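PDB 6CMK: zinc chaperone AztD from Citrobacter koseri, which acts as a periplasmic zinc chaperone, binding zinc and passing one ion directly to the solute-binding protein AztC of the AztABCD transport system. Local coordinates for residues Thr298-Phe312 with Val315-Leu328. Numbering follows the deposited sequence. Where two conformers were deposited one is given.
Sequences TRRVHFVVDPVRAKF and VFTEDGKLNQIDVL
The Phe312 ring lies flat on the Gln324 side-chain amide, the two planes 11° apart and Gln324 NE2 over the ring centre, within one four-stranded antiparallel blade of the beta propeller. With chi1 at -178°, the Gln324 chain leaves CB opposite the backbone N and stays extended, which sets the amide over the ring; Gln324 OE1 is hydrogen-bonded by Ser333 OG and Gln334 NE2. At the ring's edge sits Ile325 O, 3.4 Å from Phe312 CD1, while Lys311 CG rests over the rim of the opposite face.

The antiparallel pairing of strands 300-305 and 312-317 is interrupted by a classic beta bulge, where Val301 and His302 both face Phe316: Phe316 O accepts from Val301 N at 2.7 Å and, weakly, from His302 N at 3.3 Å. Val301 CB meets the edge of the Phe316 ring, 3.9 Å from Phe316 CD1.

In the type I turn Thr317-Gly320, Glu318 N donates to Arg299 O at 2.8 Å, and Glu318 OE2 is held by Met344 N. Glu318 OE1 takes two donors from one carboxylate face, Arg299 N at 3.0 Å and, on the syn side, Arg299 NE in a 2.7 Å salt bridge, guanidinium and carboxylate planes 67° apart.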
ATOM      1  N   THR B 298     -23.259  13.770 -23.493  1.00 19.31           N
ATOM      2  CA  THR B 298     -24.401  14.233 -22.719  1.00 21.97           C
ATOM      3  C   THR B 298     -23.923  14.534 -21.304  1.00 18.99           C
ATOM      4  O   THR B 298     -22.730  14.440 -20.995  1.00 19.44           O
ATOM      5  CB  THR B 298     -25.543  13.206 -22.700  1.00 24.02           C
ATOM      6  OG1 THR B 298     -25.069  11.963 -22.164  1.00 22.80           O
ATOM      7  CG2 THR B 298     -26.083  12.968 -24.101  1.00 27.42           C
ATOM      8  N   ARG B 299     -24.858  14.885 -20.431  1.00 20.07           N
ATOM      9  CA  ARG B 299     -24.494  15.377 -19.105  1.00 19.69           C
ATOM     10  C   ARG B 299     -24.047  14.253 -18.177  1.00 18.19           C
ATOM     11  O   ARG B 299     -24.527  13.116 -18.245  1.00 23.19           O
ATOM     12  CB  ARG B 299     -25.669  16.135 -18.492  1.00 26.18           C
ATOM     13  CG  ARG B 299     -25.798  17.531 -19.054  1.00 24.76           C
ATOM     14  CD  ARG B 299     -27.120  18.168 -18.697  1.00 32.43           C
ATOM     15  NE  ARG B 299     -28.228  17.521 -19.381  1.00 47.32           N
ATOM     16  CZ  ARG B 299     -29.504  17.847 -19.202  1.00 65.65           C
ATOM     17  NH1 ARG B 299     -29.827  18.814 -18.353  1.00 69.27           N
ATOM     18  NH2 ARG B 299     -30.454  17.203 -19.872  1.00 64.76           N
ATOM     19  N   ARG B 300     -23.119  14.602 -17.296  1.00 17.44           N
ATOM     20  CA  ARG B 300     -22.527  13.652 -16.362  1.00 17.94           C
ATOM     21  C   ARG B 300     -23.489  13.311 -15.227  1.00 21.10           C
ATOM     22  O   ARG B 300     -24.096  14.201 -14.618  1.00 20.66           O
ATOM     23  CB  ARG B 300     -21.237  14.246 -15.806  1.00 18.05           C
ATOM     24  CG  ARG B 300     -20.492  13.370 -14.838  1.00 17.02           C
ATOM     25  CD  ARG B 300     -19.267  14.098 -14.321  1.00 17.16           C
ATOM     26  NE  ARG B 300     -19.723  15.135 -13.418  1.00 21.66           N
ATOM     27  CZ  ARG B 300     -20.056  14.920 -12.152  1.00 31.18           C
ATOM     28  NH1 ARG B 300     -19.921  13.707 -11.621  1.00 27.74           N
ATOM     29  NH2 ARG B 300     -20.510  15.920 -11.416  1.00 32.82           N
ATOM     30  N   VAL B 301     -23.630  12.017 -14.950  1.00 16.49           N
ATOM     31  CA  VAL B 301     -24.383  11.522 -13.804  1.00 16.50           C
ATOM     32  C   VAL B 301     -23.466  11.188 -12.631  1.00 16.20           C
ATOM     33  O   VAL B 301     -23.774  11.511 -11.482  1.00 19.50           O
ATOM     34  CB  VAL B 301     -25.216  10.285 -14.216  1.00 16.75           C
ATOM     35  CG1 VAL B 301     -25.867   9.625 -12.991  1.00 21.03           C
ATOM     36  CG2 VAL B 301     -26.281  10.664 -15.254  1.00 19.88           C
ATOM     37  N   HIS B 302     -22.340  10.533 -12.906  1.00 15.25           N
ATOM     38  CA  HIS B 302     -21.448  10.061 -11.852  1.00 14.62           C
ATOM     39  C   HIS B 302     -20.087   9.746 -12.458  1.00 18.12           C
ATOM     40  O   HIS B 302     -19.979   9.492 -13.655  1.00 15.77           O
ATOM     41  CB  HIS B 302     -22.031   8.816 -11.171  1.00 14.77           C
ATOM     42  CG  HIS B 302     -21.335   8.434  -9.903  1.00 16.02           C
ATOM     43  ND1 HIS B 302     -20.899   7.151  -9.650  1.00 14.44           N
ATOM     44  CD2 HIS B 302     -20.992   9.173  -8.821  1.00 18.17           C
ATOM     45  CE1 HIS B 302     -20.331   7.114  -8.454  1.00 15.24           C
ATOM     46  NE2 HIS B 302     -20.376   8.330  -7.932  1.00 17.22           N
ATOM     47  N   PHE B 303     -19.041   9.778 -11.634  1.00 15.52           N
ATOM     48  CA  PHE B 303     -17.769   9.238 -12.089  1.00 13.15           C
ATOM     49  C   PHE B 303     -17.005   8.626 -10.919  1.00 12.62           C
ATOM     50  O   PHE B 303     -17.259   8.934  -9.751  1.00 14.51           O
ATOM     51  CB  PHE B 303     -16.919  10.279 -12.863  1.00 16.49           C
ATOM     52  CG  PHE B 303     -16.711  11.638 -12.188  1.00 13.42           C
ATOM     53  CD1 PHE B 303     -16.914  11.862 -10.837  1.00 16.36           C
ATOM     54  CD2 PHE B 303     -16.299  12.707 -12.981  1.00 13.50           C
ATOM     55  CE1 PHE B 303     -16.694  13.126 -10.289  1.00 18.80           C
ATOM     56  CE2 PHE B 303     -16.083  13.961 -12.450  1.00 17.35           C
ATOM     57  CZ  PHE B 303     -16.277  14.174 -11.101  1.00 18.48           C
ATOM     58  N   VAL B 304     -16.108   7.693 -11.260  1.00 13.27           N
ATOM     59  CA  VAL B 304     -15.242   7.026 -10.287  1.00 11.78           C
ATOM     60  C   VAL B 304     -13.950   6.649 -10.990  1.00 11.48           C
ATOM     61  O   VAL B 304     -13.904   6.506 -12.215  1.00 13.99           O
ATOM     62  CB  VAL B 304     -15.856   5.742  -9.665  1.00 17.38           C
ATOM     63  CG1 VAL B 304     -17.210   5.996  -9.000  1.00 31.50           C
ATOM     64  CG2 VAL B 304     -15.974   4.619 -10.712  1.00 14.09           C
ATOM     65  N   VAL B 305     -12.886   6.449 -10.200  1.00 13.00           N
ATOM     66  CA  VAL B 305     -11.634   5.961 -10.760  1.00 12.68           C
ATOM     67  C   VAL B 305     -11.609   4.438 -10.675  1.00 15.10           C
ATOM     68  O   VAL B 305     -12.333   3.809  -9.898  1.00 13.02           O
ATOM     69  CB  VAL B 305     -10.389   6.576 -10.068  1.00 13.93           C
ATOM     70  CG1 VAL B 305     -10.469   8.103 -10.066  1.00 15.17           C
ATOM     71  CG2 VAL B 305     -10.198   6.028  -8.650  1.00 14.32           C
ATOM     72  N   ASP B 306     -10.773   3.829 -11.503  1.00 13.25           N
ATOM     73  CA  ASP B 306     -10.527   2.400 -11.399  1.00 11.45           C
ATOM     74  C   ASP B 306      -9.329   2.216 -10.477  1.00 12.52           C
ATOM     75  O   ASP B 306      -8.222   2.650 -10.828  1.00 15.39           O
ATOM     76  CB  ASP B 306     -10.259   1.786 -12.763  1.00 12.95           C
ATOM     77  CG  ASP B 306     -10.264   0.256 -12.734  1.00 16.26           C
ATOM     78  OD1 ASP B 306      -9.688  -0.342 -11.794  1.00 16.03           O
ATOM     79  OD2 ASP B 306     -10.829  -0.351 -13.670  1.00 14.33           O
ATOM     80  N   PRO B 307      -9.507   1.642  -9.285  1.00 14.54           N
ATOM     81  CA  PRO B 307      -8.380   1.510  -8.351  1.00 16.78           C
ATOM     82  C   PRO B 307      -7.398   0.428  -8.739  1.00 17.74           C
ATOM     83  O   PRO B 307      -6.244   0.474  -8.293  1.00 16.63           O
ATOM     84  CB  PRO B 307      -9.070   1.170  -7.024  1.00 18.54           C
ATOM     85  CG  PRO B 307     -10.343   0.498  -7.422  1.00 22.79           C
ATOM     86  CD  PRO B 307     -10.764   1.119  -8.721  1.00 20.45           C
ATOM     87  N   VAL B 308      -7.821  -0.533  -9.551  1.00 13.51           N
ATOM     88  CA  VAL B 308      -6.985  -1.659  -9.953  1.00 14.34           C
ATOM     89  C   VAL B 308      -6.219  -1.351 -11.235  1.00 16.87           C
ATOM     90  O   VAL B 308      -5.017  -1.619 -11.333  1.00 18.12           O
ATOM     91  CB  VAL B 308      -7.868  -2.919 -10.103  1.00 13.06           C
ATOM     92  CG1 VAL B 308      -7.044  -4.103 -10.605  1.00 22.24           C
ATOM     93  CG2 VAL B 308      -8.538  -3.272  -8.791  1.00 14.96           C
ATOM     94  N   ARG B 309      -6.904  -0.814 -12.249  1.00 14.14           N
ATOM     95  CA  ARG B 309      -6.279  -0.406 -13.507  1.00 16.70           C
ATOM     96  C   ARG B 309      -6.117   1.111 -13.459  1.00 22.12           C
ATOM     97  O   ARG B 309      -7.000   1.872 -13.849  1.00 17.88           O
ATOM     98  CB  ARG B 309      -7.104  -0.872 -14.702  1.00 13.82           C
ATOM     99  CG  ARG B 309      -7.202  -2.389 -14.818  1.00 20.07           C
ATOM    100  CD  ARG B 309      -8.552  -2.830 -15.370  1.00 17.27           C
ATOM    101  NE  ARG B 309      -9.565  -2.672 -14.328  1.00 18.31           N
ATOM    102  CZ  ARG B 309      -9.850  -3.593 -13.410  1.00 19.18           C
ATOM    103  NH1 ARG B 309      -9.241  -4.785 -13.425  1.00 18.44           N
ATOM    104  NH2 ARG B 309     -10.764  -3.332 -12.491  1.00 15.84           N
ATOM    105  N   ALA B 310      -4.951   1.550 -12.994  1.00 15.71           N
ATOM    106  CA  ALA B 310      -4.738   2.960 -12.691  1.00 13.94           C
ATOM    107  C   ALA B 310      -4.858   3.879 -13.899  1.00 15.11           C
ATOM    108  O   ALA B 310      -5.048   5.083 -13.714  1.00 18.07           O
ATOM    109  CB  ALA B 310      -3.354   3.159 -12.069  1.00 26.55           C
ATOM    110  N   LYS B 311      -4.713   3.372 -15.120  1.00 18.68           N
ATOM    111  CA  LYS B 311      -4.799   4.264 -16.265  1.00 22.40           C
ATOM    112  C   LYS B 311      -6.232   4.655 -16.618  1.00 19.71           C
ATOM    113  O   LYS B 311      -6.415   5.466 -17.526  1.00 19.93           O
ATOM    114  CB  LYS B 311      -4.135   3.624 -17.485  1.00 30.63           C
ATOM    115  CG  LYS B 311      -4.799   2.360 -17.987  1.00 63.94           C
ATOM    116  CD  LYS B 311      -4.362   2.011 -19.402  1.00 90.46           C
ATOM    117  CE  LYS B 311      -2.855   1.876 -19.540  1.00 97.74           C
ATOM    118  NZ  LYS B 311      -2.368   2.537 -20.777  1.00 99.38           N
ATOM    119  N   PHE B 312      -7.239   4.116 -15.933  1.00 16.48           N
ATOM    120  CA  PHE B 312      -8.625   4.289 -16.345  1.00 17.26           C
ATOM    121  C   PHE B 312      -9.475   4.904 -15.239  1.00 14.48           C
ATOM    122  O   PHE B 312      -9.227   4.702 -14.045  1.00 14.03           O
ATOM    123  CB  PHE B 312      -9.238   2.954 -16.768  1.00 12.51           C
ATOM    124  CG  PHE B 312      -8.676   2.425 -18.057  1.00 18.40           C
ATOM    125  CD1 PHE B 312      -8.837   3.135 -19.229  1.00 17.20           C
ATOM    126  CD2 PHE B 312      -7.982   1.229 -18.094  1.00 31.06           C
ATOM    127  CE1 PHE B 312      -8.320   2.669 -20.419  1.00 26.46           C
ATOM    128  CE2 PHE B 312      -7.459   0.753 -19.283  1.00 28.19           C
ATOM    129  CZ  PHE B 312      -7.630   1.476 -20.447  1.00 35.16           C
ATOM    130  N   VAL B 315     -16.982   7.392 -16.368  0.67 15.50           N
ATOM    131  CA  VAL B 315     -18.030   8.400 -16.233  0.67 13.98           C
ATOM    132  C   VAL B 315     -19.326   7.801 -16.747  0.67 14.49           C
ATOM    133  O   VAL B 315     -19.349   7.191 -17.823  0.67 15.82           O
ATOM    134  CB  VAL B 315     -17.706   9.690 -17.005  0.67 15.04           C
ATOM    135  CG1 VAL B 315     -18.666  10.806 -16.587  0.67 14.68           C
ATOM    136  CG2 VAL B 315     -16.271  10.110 -16.809  0.67 18.29           C
ATOM    137  N   PHE B 316     -20.397   7.970 -15.983  1.00 14.72           N
ATOM    138  CA  PHE B 316     -21.728   7.589 -16.434  1.00 15.32           C
ATOM    139  C   PHE B 316     -22.473   8.849 -16.849  1.00 16.29           C
ATOM    140  O   PHE B 316     -22.436   9.859 -16.142  1.00 15.85           O
ATOM    141  CB  PHE B 316     -22.503   6.861 -15.331  1.00 15.30           C
ATOM    142  CG  PHE B 316     -23.723   6.137 -15.831  1.00 17.49           C
ATOM    143  CD1 PHE B 316     -24.950   6.763 -15.866  1.00 23.06           C
ATOM    144  CD2 PHE B 316     -23.628   4.833 -16.277  1.00 24.67           C
ATOM    145  CE1 PHE B 316     -26.069   6.100 -16.336  1.00 21.79           C
ATOM    146  CE2 PHE B 316     -24.738   4.164 -16.745  1.00 23.62           C
ATOM    147  CZ  PHE B 316     -25.961   4.800 -16.776  1.00 18.14           C
ATOM    148  N   THR B 317     -23.142   8.792 -17.999  1.00 16.62           N
ATOM    149  CA  THR B 317     -23.814   9.957 -18.556  1.00 17.10           C
ATOM    150  C   THR B 317     -25.316   9.703 -18.633  1.00 17.78           C
ATOM    151  O   THR B 317     -25.782   8.563 -18.560  1.00 17.82           O
ATOM    152  CB  THR B 317     -23.248  10.320 -19.945  1.00 18.51           C
ATOM    153  OG1 THR B 317     -23.068   9.136 -20.739  1.00 19.76           O
ATOM    154  CG2 THR B 317     -21.908  11.044 -19.816  1.00 18.63           C
ATOM    155  N   GLU B 318     -26.069  10.797 -18.772  1.00 18.36           N
ATOM    156  CA  GLU B 318     -27.523  10.745 -18.661  1.00 19.05           C
ATOM    157  C   GLU B 318     -28.159   9.907 -19.763  1.00 19.57           C
ATOM    158  O   GLU B 318     -29.293   9.451 -19.594  1.00 20.06           O
ATOM    159  CB  GLU B 318     -28.091  12.163 -18.681  1.00 21.11           C
ATOM    160  CG  GLU B 318     -27.854  12.891 -19.993  1.00 23.45           C
ATOM    161  CD  GLU B 318     -28.401  14.300 -19.992  1.00 32.47           C
ATOM    162  OE1 GLU B 318     -27.812  15.166 -20.677  1.00 28.48           O
ATOM    163  OE2 GLU B 318     -29.419  14.542 -19.305  1.00 26.60           O
ATOM    164  N   ASP B 319     -27.445   9.671 -20.862  1.00 19.51           N
ATOM    165  CA  ASP B 319     -27.956   8.852 -21.952  1.00 21.55           C
ATOM    166  C   ASP B 319     -28.035   7.373 -21.600  1.00 21.84           C
ATOM    167  O   ASP B 319     -28.542   6.589 -22.413  1.00 22.74           O
ATOM    168  CB  ASP B 319     -27.089   9.033 -23.207  1.00 21.40           C
ATOM    169  CG  ASP B 319     -25.611   8.856 -22.939  1.00 22.71           C
ATOM    170  OD1 ASP B 319     -25.266   8.289 -21.888  1.00 20.42           O
ATOM    171  OD2 ASP B 319     -24.794   9.290 -23.781  1.00 27.95           O
ATOM    172  N   GLY B 320     -27.568   6.972 -20.421  1.00 19.12           N
ATOM    173  CA  GLY B 320     -27.553   5.576 -20.040  1.00 19.40           C
ATOM    174  C   GLY B 320     -26.251   4.861 -20.315  1.00 20.85           C
ATOM    175  O   GLY B 320     -26.182   3.642 -20.131  1.00 21.21           O
ATOM    176  N   LYS B 321     -25.222   5.574 -20.745  1.00 17.92           N
ATOM    177  CA  LYS B 321     -23.977   4.951 -21.162  1.00 17.94           C
ATOM    178  C   LYS B 321     -22.903   5.079 -20.089  1.00 18.80           C
ATOM    179  O   LYS B 321     -22.802   6.084 -19.377  1.00 17.80           O
ATOM    180  CB  LYS B 321     -23.449   5.565 -22.458  1.00 17.71           C
ATOM    181  CG  LYS B 321     -24.303   5.317 -23.696  1.00 20.27           C
ATOM    182  CD  LYS B 321     -23.499   5.721 -24.925  1.00 27.98           C
ATOM    183  CE  LYS B 321     -24.294   5.664 -26.213  1.00 30.90           C
ATOM    184  NZ  LYS B 321     -23.366   5.840 -27.370  1.00 31.14           N
ATOM    185  N   LEU B 322     -22.090   4.039 -19.994  1.00 16.20           N
ATOM    186  CA  LEU B 322     -20.866   4.073 -19.212  1.00 15.47           C
ATOM    187  C   LEU B 322     -19.720   4.382 -20.162  1.00 17.26           C
ATOM    188  O   LEU B 322     -19.632   3.781 -21.237  1.00 17.64           O
ATOM    189  CB  LEU B 322     -20.648   2.733 -18.509  1.00 15.14           C
ATOM    190  CG  LEU B 322     -19.424   2.670 -17.586  1.00 17.01           C
ATOM    191  CD1 LEU B 322     -19.574   3.614 -16.413  1.00 17.94           C
ATOM    192  CD2 LEU B 322     -19.199   1.254 -17.106  1.00 23.48           C
ATOM    193  N   ASN B 323     -18.869   5.340 -19.792  1.00 15.86           N
ATOM    194  CA  ASN B 323     -17.783   5.779 -20.661  1.00 16.20           C
ATOM    195  C   ASN B 323     -16.445   5.529 -19.980  1.00 18.05           C
ATOM    196  O   ASN B 323     -16.247   5.912 -18.825  1.00 15.91           O
ATOM    197  CB  ASN B 323     -17.915   7.261 -21.024  1.00 16.43           C
ATOM    198  CG  ASN B 323     -19.276   7.610 -21.571  1.00 19.63           C
ATOM    199  OD1 ASN B 323     -19.472   7.637 -22.782  1.00 21.46           O
ATOM    200  ND2 ASN B 323     -20.225   7.903 -20.681  1.00 18.80           N
ATOM    201  N   GLN B 324     -15.543   4.882 -20.700  1.00 16.39           N
ATOM    202  CA  GLN B 324     -14.198   4.599 -20.217  1.00 17.79           C
ATOM    203  C   GLN B 324     -13.299   5.795 -20.512  1.00 18.83           C
ATOM    204  O   GLN B 324     -13.193   6.229 -21.665  1.00 20.47           O
ATOM    205  CB  GLN B 324     -13.670   3.337 -20.898  1.00 16.75           C
ATOM    206  CG  GLN B 324     -12.294   2.905 -20.445  1.00 20.24           C
ATOM    207  CD  GLN B 324     -11.767   1.757 -21.284  1.00 26.53           C
ATOM    208  OE1 GLN B 324     -11.609   1.879 -22.500  1.00 23.03           O
ATOM    209  NE2 GLN B 324     -11.510   0.631 -20.640  1.00 25.27           N
ATOM    210  N   ILE B 325     -12.666   6.337 -19.474  1.00 17.95           N
ATOM    211  CA  ILE B 325     -11.714   7.432 -19.618  1.00 18.31           C
ATOM    212  C   ILE B 325     -10.304   6.864 -19.582  1.00 16.41           C
ATOM    213  O   ILE B 325      -9.884   6.289 -18.571  1.00 17.42           O
ATOM    214  CB  ILE B 325     -11.873   8.479 -18.507  1.00 16.46           C
ATOM    215  CG1 ILE B 325     -13.310   8.987 -18.440  1.00 21.25           C
ATOM    216  CG2 ILE B 325     -10.882   9.618 -18.727  1.00 20.68           C
ATOM    217  CD1 ILE B 325     -13.814   9.566 -19.743  1.00 35.19           C
ATOM    218  N   ASP B 326      -9.562   7.076 -20.666  1.00 16.53           N
ATOM    219  CA  ASP B 326      -8.124   6.802 -20.705  1.00 17.41           C
ATOM    220  C   ASP B 326      -7.433   8.063 -20.208  1.00 17.03           C
ATOM    221  O   ASP B 326      -7.338   9.061 -20.929  1.00 21.31           O
ATOM    222  CB  ASP B 326      -7.684   6.421 -22.112  1.00 25.00           C
ATOM    223  CG  ASP B 326      -6.204   6.100 -22.201  1.00 36.65           C
ATOM    224  OD1 ASP B 326      -5.415   6.592 -21.364  1.00 27.74           O
ATOM    225  OD2 ASP B 326      -5.827   5.345 -23.120  1.00 41.05           O
ATOM    226  N   VAL B 327      -6.973   8.019 -18.959  1.00 19.57           N
ATOM    227  CA  VAL B 327      -6.498   9.219 -18.280  1.00 18.59           C
ATOM    228  C   VAL B 327      -5.210   9.734 -18.911  1.00 17.81           C
ATOM    229  O   VAL B 327      -5.006  10.946 -19.037  1.00 23.45           O
ATOM    230  CB  VAL B 327      -6.330   8.932 -16.776  1.00 19.31           C
ATOM    231  CG1 VAL B 327      -5.781  10.134 -16.047  1.00 25.17           C
ATOM    232  CG2 VAL B 327      -7.675   8.537 -16.177  1.00 16.19           C
ATOM    233  N   LEU B 328      -4.322   8.831 -19.320  1.00 21.38           N
ATOM    234  CA  LEU B 328      -3.064   9.271 -19.919  1.00 25.89           C
ATOM    235  C   LEU B 328      -3.260   9.832 -21.322  1.00 24.47           C
ATOM    236  O   LEU B 328      -2.562  10.776 -21.709  1.00 27.53           O
ATOM    237  CB  LEU B 328      -2.065   8.114 -19.913  1.00 23.09           C
ATOM    238  CG  LEU B 328      -1.720   7.747 -18.460  1.00 34.66           C
ATOM    239  CD1 LEU B 328      -0.957   6.439 -18.347  1.00 37.96           C
ATOM    240  CD2 LEU B 328      -0.929   8.871 -17.794  1.00 32.90           C
TER